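Local coordinates for protein peptidyl-prolyl cis-trans isomerase cyclophilin-type (Toxoplasma gondii, PDB 3BO7) that probably catalyses the cis-trans isomerisation of peptide bonds preceding proline, as a cyclophilin, and is captured here in complex with the immunosuppressant cyclosporin A, at residues I20-D25 with G103-A108; D32-L37 with E167-F172; G16-E21 with R147-L152. All blocks are in the same frame, centred on the assembly; numbering follows the deposited sequence.

Interaction 1 (I20-D25 with G103-A108); sequences IELHAD and GVLSMA
The carboxylate of E21, set in sequence between I20 and L22, the two residues that touch L105, is gripped at both oxygens: OE1 forms a salt bridge with R138 NE and OE2 a hydrogen bond with Y8 OH. The contact with L105 itself has no hydrogen bond, and what crosses the gap is hydrocarbon. A single methyl of L105, CD2, does the touching: it lies 3.8 Å from CD2 of L22 and 3.9 Å from CG2 of I20, so that two branches from the same strand receive one branch of the leucine. The side chain of L105 swings its CG trans to the backbone nitrogen (chi1 174°), which carries the isobutyl group out toward strand 16-22. It meets I20 at about a right angle, while its approach to L22 is slanted.

Strand 135-141 separates the two strands in the order of the sheet, and with the CA atoms of L22 and L105 8.4 Å apart, the pairing is made entirely by side chains reaching over the inner surface. Branched aliphatic residues suit this place: the methyl of I20 sits close to its own backbone, while the longer leucines extend to meet across the interval. Beyond L22 the strand ends in an inverse gamma turn centred on H23. F119, I121 and F136 also pack on L105, and L9 on both I20 and L22. With nonpolar surfaces alone in contact, the attraction is non-directional and is driven by burial away from water, as expected in the core of the cyclophilin barrel.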
loop_
_atom_site.group_PDB
_atom_site.type_symbol
_atom_site.label_atom_id
_atom_site.label_comp_id
_atom_site.label_asym_id
_atom_site.label_seq_id
_atom_site.Cartn_x
_atom_site.Cartn_y
_atom_site.Cartn_z
ATOM N N ILE A 20 -2.105 -7.687 -7.463
ATOM C CA ILE A 20 -0.816 -7.303 -6.908
ATOM C C ILE A 20 0.123 -8.493 -6.713
ATOM O O ILE A 20 -0.274 -9.544 -6.221
ATOM C CB ILE A 20 -1.007 -6.483 -5.583
ATOM C CG1 ILE A 20 -1.451 -5.052 -5.918
ATOM C CG2 ILE A 20 0.265 -6.487 -4.727
ATOM C CD1 ILE A 20 -2.062 -4.319 -4.777
ATOM N N GLU A 21 1.367 -8.301 -7.139
ATOM C CA GLU A 21 2.457 -9.206 -6.831
ATOM C C GLU A 21 3.291 -8.629 -5.694
ATOM O O GLU A 21 3.701 -7.467 -5.741
ATOM C CB GLU A 21 3.328 -9.388 -8.062
ATOM C CG GLU A 21 4.587 -10.194 -7.829
ATOM C CD GLU A 21 5.343 -10.427 -9.108
ATOM O OE1 GLU A 21 5.859 -9.450 -9.695
ATOM O OE2 GLU A 21 5.416 -11.593 -9.538
ATOM N N LEU A 22 3.551 -9.451 -4.681
ATOM C CA LEU A 22 4.410 -9.056 -3.578
ATOM C C LEU A 22 5.821 -9.625 -3.727
ATOM O O LEU A 22 5.987 -10.823 -3.922
ATOM C CB LEU A 22 3.797 -9.506 -2.252
ATOM C CG LEU A 22 2.475 -8.889 -1.794
ATOM C CD1 LEU A 22 2.159 -9.445 -0.433
ATOM C CD2 LEU A 22 2.526 -7.376 -1.733
ATOM N N HIS A 23 6.831 -8.765 -3.615
ATOM C CA HIS A 23 8.232 -9.187 -3.700
ATOM C C HIS A 23 8.774 -9.741 -2.376
ATOM O O HIS A 23 9.709 -9.191 -1.794
ATOM C CB HIS A 23 9.117 -8.039 -4.182
ATOM C CG HIS A 23 8.646 -7.406 -5.449
ATOM N ND1 HIS A 23 8.479 -8.115 -6.620
ATOM C CD2 HIS A 23 8.320 -6.123 -5.734
ATOM C CE1 HIS A 23 8.063 -7.297 -7.570
ATOM N NE2 HIS A 23 7.960 -6.083 -7.059
ATOM N N ALA A 24 8.176 -10.842 -1.927
ATOM C CA ALA A 24 8.589 -11.570 -0.727
ATOM C C ALA A 24 10.036 -12.047 -0.779
ATOM O O ALA A 24 10.626 -12.380 0.261
ATOM C CB ALA A 24 7.668 -12.746 -0.510
ATOM N N ASP A 25 10.595 -12.084 -1.989
ATOM C CA ASP A 25 11.987 -12.466 -2.197
ATOM C C ASP A 25 12.987 -11.350 -1.850
ATOM O O ASP A 25 14.117 -11.634 -1.431
ATOM C CB ASP A 25 12.212 -12.979 -3.631
ATOM C CG ASP A 25 11.759 -11.988 -4.711
ATOM O OD1 ASP A 25 10.862 -11.154 -4.469
ATOM O OD2 ASP A 25 12.303 -12.064 -5.831
ATOM N N GLY A 103 2.318 2.004 -10.757
ATOM C CA GLY A 103 1.956 0.758 -10.090
ATOM C C GLY A 103 2.955 0.136 -9.131
ATOM O O GLY A 103 2.812 -1.038 -8.779
ATOM N N VAL A 104 3.960 0.900 -8.705
ATOM C CA VAL A 104 4.890 0.426 -7.686
ATOM C C VAL A 104 4.185 0.447 -6.318
ATOM O O VAL A 104 3.564 1.450 -5.941
ATOM C CB VAL A 104 6.203 1.266 -7.670
ATOM C CG1 VAL A 104 7.132 0.836 -6.544
ATOM C CG2 VAL A 104 6.929 1.182 -9.018
ATOM N N LEU A 105 4.256 -0.668 -5.594
ATOM C CA LEU A 105 3.698 -0.733 -4.247
ATOM C C LEU A 105 4.811 -0.570 -3.216
ATOM O O LEU A 105 5.778 -1.347 -3.166
ATOM C CB LEU A 105 2.896 -2.023 -4.016
ATOM C CG LEU A 105 2.368 -2.273 -2.590
ATOM C CD1 LEU A 105 1.310 -1.240 -2.183
ATOM C CD2 LEU A 105 1.808 -3.679 -2.419
ATOM N N SER A 106 4.659 0.452 -2.383
ATOM C CA SER A 106 5.712 0.855 -1.472
ATOM C C SER A 106 5.167 1.273 -0.097
ATOM O O SER A 106 3.974 1.552 0.044
ATOM C CB SER A 106 6.505 1.977 -2.122
ATOM O OG SER A 106 7.689 2.241 -1.407
ATOM N N MET A 107 6.042 1.298 0.909
ATOM C CA MET A 107 5.654 1.646 2.289
ATOM C C MET A 107 5.745 3.142 2.590
ATOM O O MET A 107 6.764 3.775 2.340
ATOM C CB MET A 107 6.514 0.889 3.315
ATOM C CG MET A 107 6.221 -0.602 3.480
ATOM S SD MET A 107 4.506 -1.004 3.929
ATOM C CE MET A 107 4.344 -0.265 5.561
ATOM N N ALA A 108 4.670 3.701 3.130
ATOM C CA ALA A 108 4.719 5.015 3.751
ATOM C C ALA A 108 5.408 4.901 5.128
ATOM O O ALA A 108 5.355 3.848 5.779
ATOM C CB ALA A 108 3.320 5.576 3.886
#

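Interaction 2 (D32-L37 with E167-F172); sequences DSFLRL and EEIIVF. With EDO (1,2-ethanediol), chain N.
The ring of F34 meets I169 obliquely, its CZ lying 4.4 Å from the CD1 methyl of the isoleucine, while the same ring stacks with F43 and meets F136 at about 55° between planes. The other flat groups lie away from this junction: the guanidinium of R36 has D32 OD1 and O2 of a 1,2-ethanediol at its edge, and the ring of F172 takes CG2 of I170 on one face, offset toward the rim.

One turn of helix apart, R36 forms a side-on salt bridge with D32, NE and NH2 each taking one oxygen. R36 NE reaches D32 OD1 at 3.0 Å in a nearly straight bond (175°), and R36 NH2 reaches D32 OD2 at 2.8 Å. Both oxygens are approached from above the carboxylate plane. The remaining NH1 of R36 donates to O2 of the diol, probably a guest from the crystallisation liquor, at 3.0 Å. Such a pair suits the outer side of a helix, where opposite charges can meet.

The side facing the strand is apolar, with L35, I169 and V171 as its aliphatic members beside the ring of F34. CD2 of L35 rests against both methyls of V171, 3.8 Å from CG1 and 4.0 Å from CG2. The beta-branched V171 and I169, alternate residues of one strand, both point toward the helix, and C38 packs on both.

Helix 28-39 thus lies over the outermost strand 166-171, which carries a classic bulge where E167 and E168 face V12, and F34 and I169 both continue the contact onto L9 of the adjoining strand 7-13.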
loop_
_atom_site.group_PDB
_atom_site.type_symbol
_atom_site.label_atom_id
_atom_site.label_comp_id
_atom_site.label_asym_id
_atom_site.label_seq_id
_atom_site.Cartn_x
_atom_site.Cartn_y
_atom_site.Cartn_z
ATOM N N ASP A 32 5.415 -10.134 4.544
ATOM C CA ASP A 32 4.916 -10.923 5.669
ATOM C C ASP A 32 3.955 -10.132 6.555
ATOM O O ASP A 32 2.834 -10.575 6.818
ATOM C CB ASP A 32 6.082 -11.448 6.496
ATOM C CG ASP A 32 5.701 -12.626 7.346
ATOM O OD1 ASP A 32 4.529 -13.067 7.272
ATOM O OD2 ASP A 32 6.582 -13.120 8.086
ATOM N N SER A 33 4.390 -8.956 6.997
ATOM C CA SER A 33 3.544 -8.064 7.790
ATOM C C SER A 33 2.205 -7.827 7.112
ATOM O O SER A 33 1.149 -7.939 7.751
ATOM C CB SER A 33 4.249 -6.723 8.028
ATOM O OG SER A 33 3.402 -5.830 8.727
ATOM N N PHE A 34 2.259 -7.498 5.819
ATOM C CA PHE A 34 1.079 -7.119 5.052
ATOM C C PHE A 34 0.085 -8.280 4.993
ATOM O O PHE A 34 -1.120 -8.090 5.201
ATOM C CB PHE A 34 1.497 -6.680 3.642
ATOM C CG PHE A 34 0.402 -5.998 2.856
ATOM C CD1 PHE A 34 0.202 -4.625 2.963
ATOM C CD2 PHE A 34 -0.428 -6.728 2.007
ATOM C CE1 PHE A 34 -0.808 -3.981 2.232
ATOM C CE2 PHE A 34 -1.448 -6.090 1.279
ATOM C CZ PHE A 34 -1.633 -4.715 1.397
ATOM N N LEU A 35 0.615 -9.479 4.725
ATOM C CA LEU A 35 -0.173 -10.702 4.596
ATOM C C LEU A 35 -0.730 -11.142 5.936
ATOM O O LEU A 35 -1.864 -11.620 6.013
ATOM C CB LEU A 35 0.645 -11.822 3.918
ATOM C CG LEU A 35 0.985 -11.588 2.430
ATOM C CD1 LEU A 35 2.092 -12.514 1.934
ATOM C CD2 LEU A 35 -0.242 -11.705 1.526
ATOM N N ARG A 36 0.048 -10.963 6.996
ATOM C CA ARG A 36 -0.468 -11.206 8.350
ATOM C C ARG A 36 -1.651 -10.290 8.692
ATOM O O ARG A 36 -2.570 -10.706 9.403
ATOM C CB ARG A 36 0.633 -11.098 9.404
ATOM C CG ARG A 36 1.650 -12.239 9.353
ATOM C CD ARG A 36 2.618 -12.187 10.506
ATOM N NE ARG A 36 3.896 -12.816 10.185
ATOM C CZ ARG A 36 4.734 -13.310 11.093
ATOM N NH1 ARG A 36 4.416 -13.264 12.378
ATOM N NH2 ARG A 36 5.888 -13.860 10.723
ATOM N N LEU A 37 -1.637 -9.067 8.160
ATOM C CA LEU A 37 -2.723 -8.099 8.356
ATOM C C LEU A 37 -3.922 -8.426 7.479
ATOM O O LEU A 37 -5.066 -8.321 7.929
ATOM C CB LEU A 37 -2.247 -6.662 8.082
ATOM C CG LEU A 37 -1.281 -5.995 9.070
ATOM C CD1 LEU A 37 -0.808 -4.663 8.521
ATOM C CD2 LEU A 37 -1.912 -5.815 10.436
ATOM N N GLU A 167 -13.071 -3.063 0.150
ATOM C CA GLU A 167 -14.126 -4.006 0.516
ATOM C C GLU A 167 -13.514 -5.277 1.095
ATOM O O GLU A 167 -13.976 -5.799 2.111
ATOM C CB GLU A 167 -15.024 -4.321 -0.689
ATOM C CG GLU A 167 -16.128 -3.294 -0.908
ATOM C CD GLU A 167 -16.756 -3.330 -2.299
ATOM O OE1 GLU A 167 -17.667 -2.509 -2.539
ATOM O OE2 GLU A 167 -16.352 -4.156 -3.149
ATOM N N GLU A 168 -12.453 -5.754 0.455
ATOM C CA GLU A 168 -11.754 -6.951 0.907
ATOM C C GLU A 168 -10.452 -7.108 0.165
ATOM O O GLU A 168 -10.247 -6.504 -0.888
ATOM C CB GLU A 168 -12.603 -8.211 0.671
ATOM C CG GLU A 168 -12.868 -8.495 -0.805
ATOM C CD GLU A 168 -13.555 -9.820 -1.049
ATOM O OE1 GLU A 168 -13.626 -10.657 -0.121
ATOM O OE2 GLU A 168 -14.027 -10.023 -2.186
ATOM N N ILE A 169 -9.589 -7.949 0.722
ATOM C CA ILE A 169 -8.369 -8.357 0.051
ATOM C C ILE A 169 -8.368 -9.877 -0.075
ATOM O O ILE A 169 -8.498 -10.602 0.923
ATOM C CB ILE A 169 -7.104 -7.820 0.764
ATOM C CG1 ILE A 169 -7.176 -6.285 0.862
ATOM C CG2 ILE A 169 -5.842 -8.276 0.034
ATOM C CD1 ILE A 169 -5.938 -5.612 1.448
ATOM N N ILE A 170 -8.273 -10.352 -1.313
ATOM C CA ILE A 170 -8.215 -11.783 -1.572
ATOM C C ILE A 170 -6.757 -12.167 -1.772
ATOM O O ILE A 170 -6.097 -11.657 -2.676
ATOM C CB ILE A 170 -9.063 -12.215 -2.815
ATOM C CG1 ILE A 170 -10.500 -11.667 -2.728
ATOM C CG2 ILE A 170 -9.054 -13.746 -2.959
ATOM C CD1 ILE A 170 -11.348 -11.875 -3.991
ATOM N N VAL A 171 -6.256 -13.047 -0.911
ATOM C CA VAL A 171 -4.899 -13.550 -1.048
ATOM C C VAL A 171 -4.929 -14.883 -1.800
ATOM O O VAL A 171 -5.581 -15.826 -1.372
ATOM C CB VAL A 171 -4.181 -13.681 0.321
ATOM C CG1 VAL A 171 -2.768 -14.205 0.137
ATOM C CG2 VAL A 171 -4.152 -12.333 1.044
ATOM N N PHE A 172 -4.230 -14.928 -2.931
ATOM C CA PHE A 172 -4.170 -16.116 -3.778
ATOM C C PHE A 172 -2.923 -16.941 -3.510
ATOM O O PHE A 172 -2.854 -18.108 -3.895
ATOM C CB PHE A 172 -4.204 -15.724 -5.261
ATOM C CG PHE A 172 -5.508 -15.142 -5.702
ATOM C CD1 PHE A 172 -6.557 -15.968 -6.098
ATOM C CD2 PHE A 172 -5.693 -13.765 -5.723
ATOM C CE1 PHE A 172 -7.773 -15.420 -6.502
ATOM C CE2 PHE A 172 -6.897 -13.214 -6.135
ATOM C CZ PHE A 172 -7.938 -14.038 -6.519
HETATM C C1 EDO N . 7.910 -13.196 13.649
HETATM O O1 EDO N . 8.440 -11.933 14.070
HETATM C C2 EDO N . 7.087 -13.785 14.790
HETATM O O2 EDO N . 6.128 -14.730 14.290
#

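Interaction 3 (G16-E21 with R147-L152); sequences GSLNIE and RQWEKL
Strand 16-21 starts at G16, whose positive phi (119°) suits glycine because a side chain would be jammed against the preceding carbonyl oxygen, and it is G16 whose backbone comes nearest to that of W149, the residue opening a type I turn that runs to L152. That turn is closed by the bond from L152 N to W149 O at 3.1 Å. It carries the chain away from helix 143-149.

The side chains of L18 and W149 approach from opposite directions, and the leucine methyl meets the far carbons of the six-membered ring. CD1 of L18 is 3.7 Å from both CZ3 and CH2 of W149, and CG of the leucine is 4.2 Å from CH2. The approach is oblique, the methyl touching the outermost carbons of the indole. W149 has its CG beside the backbone nitrogen (chi1 -69°), which sends the indole from the helix toward the strand. Next to this apolar pair the carbonyl O of G16 comes within 4.5 Å of CZ2 of W149, a loose contact.

A tryptophan suits this place because it is both long and two-natured. Its carbon-rich end is buried against leucine, whereas the polar NE1 is satisfied by the backbone O of Q15, just before the strand. F48 meets the indole at about 45° between planes, and T13 and P164 also pack on it; L18 in turn touches V139 as well as V145 and L146 of the helix.

Tryptophan and leucine thereby fasten a short helix over strands of the closed antiparallel sheet, an arrangement in keeping with the cyclophilin fold, an eight-stranded barrel capped by a helix at each end.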
loop_
_atom_site.group_PDB
_atom_site.type_symbol
_atom_site.label_atom_id
_atom_site.label_comp_id
_atom_site.label_asym_id
_atom_site.label_seq_id
_atom_site.Cartn_x
_atom_site.Cartn_y
_atom_site.Cartn_z
ATOM N N GLY A 16 -13.143 -0.208 -8.036
ATOM C CA GLY A 16 -12.249 -1.021 -8.846
ATOM C C GLY A 16 -11.393 -1.959 -8.025
ATOM O O GLY A 16 -11.317 -1.840 -6.796
ATOM N N SER A 17 -10.757 -2.900 -8.716
ATOM C CA SER A 17 -9.917 -3.917 -8.084
ATOM C C SER A 17 -8.497 -3.896 -8.638
ATOM O O SER A 17 -8.279 -3.592 -9.817
ATOM C CB SER A 17 -10.530 -5.308 -8.265
ATOM O OG SER A 17 -11.718 -5.436 -7.502
ATOM N N LEU A 18 -7.536 -4.220 -7.775
ATOM C CA LEU A 18 -6.131 -4.244 -8.168
ATOM C C LEU A 18 -5.509 -5.602 -7.911
ATOM O O LEU A 18 -5.638 -6.149 -6.813
ATOM C CB LEU A 18 -5.329 -3.166 -7.432
ATOM C CG LEU A 18 -5.687 -1.690 -7.635
ATOM C CD1 LEU A 18 -4.868 -0.852 -6.683
ATOM C CD2 LEU A 18 -5.441 -1.246 -9.055
ATOM N N ASN A 19 -4.837 -6.132 -8.936
ATOM C CA ASN A 19 -4.071 -7.368 -8.820
ATOM C C ASN A 19 -2.617 -7.054 -8.506
ATOM O O ASN A 19 -1.974 -6.247 -9.192
ATOM C CB ASN A 19 -4.184 -8.205 -10.099
ATOM C CG ASN A 19 -5.542 -8.884 -10.242
ATOM O OD1 ASN A 19 -6.261 -9.101 -9.263
ATOM N ND2 ASN A 19 -5.889 -9.233 -11.470
ATOM N N ILE A 20 -2.105 -7.687 -7.463
ATOM C CA ILE A 20 -0.816 -7.303 -6.908
ATOM C C ILE A 20 0.123 -8.493 -6.713
ATOM O O ILE A 20 -0.274 -9.544 -6.221
ATOM C CB ILE A 20 -1.007 -6.483 -5.583
ATOM C CG1 ILE A 20 -1.451 -5.052 -5.918
ATOM C CG2 ILE A 20 0.265 -6.487 -4.727
ATOM C CD1 ILE A 20 -2.062 -4.319 -4.777
ATOM N N GLU A 21 1.367 -8.301 -7.139
ATOM C CA GLU A 21 2.457 -9.206 -6.831
ATOM C C GLU A 21 3.291 -8.629 -5.694
ATOM O O GLU A 21 3.701 -7.467 -5.741
ATOM C CB GLU A 21 3.328 -9.388 -8.062
ATOM C CG GLU A 21 4.587 -10.194 -7.829
ATOM C CD GLU A 21 5.343 -10.427 -9.108
ATOM O OE1 GLU A 21 5.859 -9.450 -9.695
ATOM O OE2 GLU A 21 5.416 -11.593 -9.538
ATOM N N ARG A 147 -5.401 4.564 -13.020
ATOM C CA ARG A 147 -5.514 5.753 -13.867
ATOM C C ARG A 147 -6.799 6.565 -13.629
ATOM O O ARG A 147 -6.801 7.782 -13.799
ATOM C CB ARG A 147 -5.360 5.382 -15.343
ATOM C CG ARG A 147 -3.936 5.034 -15.727
ATOM C CD ARG A 147 -3.799 4.705 -17.203
ATOM N NE ARG A 147 -2.452 4.218 -17.498
ATOM C CZ ARG A 147 -2.122 2.936 -17.641
ATOM N NH1 ARG A 147 -3.041 1.976 -17.544
ATOM N NH2 ARG A 147 -0.864 2.610 -17.894
ATOM N N GLN A 148 -7.871 5.895 -13.218
ATOM C CA GLN A 148 -9.112 6.574 -12.840
ATOM C C GLN A 148 -9.001 7.206 -11.455
ATOM O O GLN A 148 -9.549 8.288 -11.215
ATOM C CB GLN A 148 -10.318 5.622 -12.895
ATOM C CG GLN A 148 -10.816 5.300 -14.306
ATOM C CD GLN A 148 -10.954 6.542 -15.193
ATOM O OE1 GLN A 148 -11.724 7.458 -14.891
ATOM N NE2 GLN A 148 -10.200 6.571 -16.286
ATOM N N TRP A 149 -8.304 6.528 -10.543
ATOM C CA TRP A 149 -8.048 7.080 -9.221
ATOM C C TRP A 149 -7.240 8.363 -9.297
ATOM O O TRP A 149 -7.445 9.266 -8.493
ATOM C CB TRP A 149 -7.315 6.083 -8.332
ATOM C CG TRP A 149 -8.129 4.903 -7.924
ATOM C CD1 TRP A 149 -9.445 4.655 -8.218
ATOM C CD2 TRP A 149 -7.690 3.819 -7.105
ATOM N NE1 TRP A 149 -9.840 3.471 -7.648
ATOM C CE2 TRP A 149 -8.783 2.938 -6.957
ATOM C CE3 TRP A 149 -6.476 3.503 -6.485
ATOM C CZ2 TRP A 149 -8.696 1.762 -6.213
ATOM C CZ3 TRP A 149 -6.392 2.334 -5.747
ATOM C CH2 TRP A 149 -7.496 1.478 -5.616
ATOM N N GLU A 150 -6.331 8.428 -10.267
ATOM C CA GLU A 150 -5.464 9.580 -10.462
ATOM C C GLU A 150 -6.264 10.850 -10.796
ATOM O O GLU A 150 -5.791 11.963 -10.562
ATOM C CB GLU A 150 -4.434 9.279 -11.559
ATOM C CG GLU A 150 -3.374 10.351 -11.741
ATOM C CD GLU A 150 -2.257 9.952 -12.694
ATOM O OE1 GLU A 150 -1.175 10.571 -12.618
ATOM O OE2 GLU A 150 -2.446 9.027 -13.518
ATOM N N LYS A 151 -7.475 10.657 -11.322
ATOM C CA LYS A 151 -8.352 11.736 -11.789
ATOM C C LYS A 151 -9.340 12.189 -10.720
ATOM O O LYS A 151 -10.059 13.174 -10.914
ATOM C CB LYS A 151 -9.120 11.295 -13.041
ATOM C CG LYS A 151 -8.317 11.410 -14.317
ATOM C CD LYS A 151 -8.906 10.541 -15.423
ATOM C CE LYS A 151 -7.986 10.513 -16.644
ATOM N NZ LYS A 151 -8.017 9.185 -17.334
ATOM N N LEU A 152 -9.371 11.468 -9.601
ATOM C CA LEU A 152 -10.271 11.792 -8.497
ATOM C C LEU A 152 -10.059 13.205 -7.979
ATOM O O LEU A 152 -8.921 13.648 -7.783
ATOM C CB LEU A 152 -10.116 10.798 -7.341
ATOM C CG LEU A 152 -10.804 9.435 -7.450
ATOM C CD1 LEU A 152 -10.192 8.492 -6.443
ATOM C CD2 LEU A 152 -12.304 9.550 -7.234
#

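Strand 16-22 ties the set together: interactions 1 and 3 share I20 and E21, with centres about 14 Å apart, and interaction 1 meets interaction 2 where L22 CD1 packs on L35 CG at 3.8 Å. Interactions 2 and 3 are the farthest apart, about 17 Å between centres. Each first segment lies within residues 16-37; the partners follow in the order 103-108, 147-152, 167-172. Interaction 1 lies inside the barrel that the sheet forms, while interactions 2 and 3 attach helices 28-39 and 143-149. Segment 103-108 also leads to A108, on which a modified side chain of the bound peptide packs, so one short segment joins the barrel interior to the ligand-facing surface.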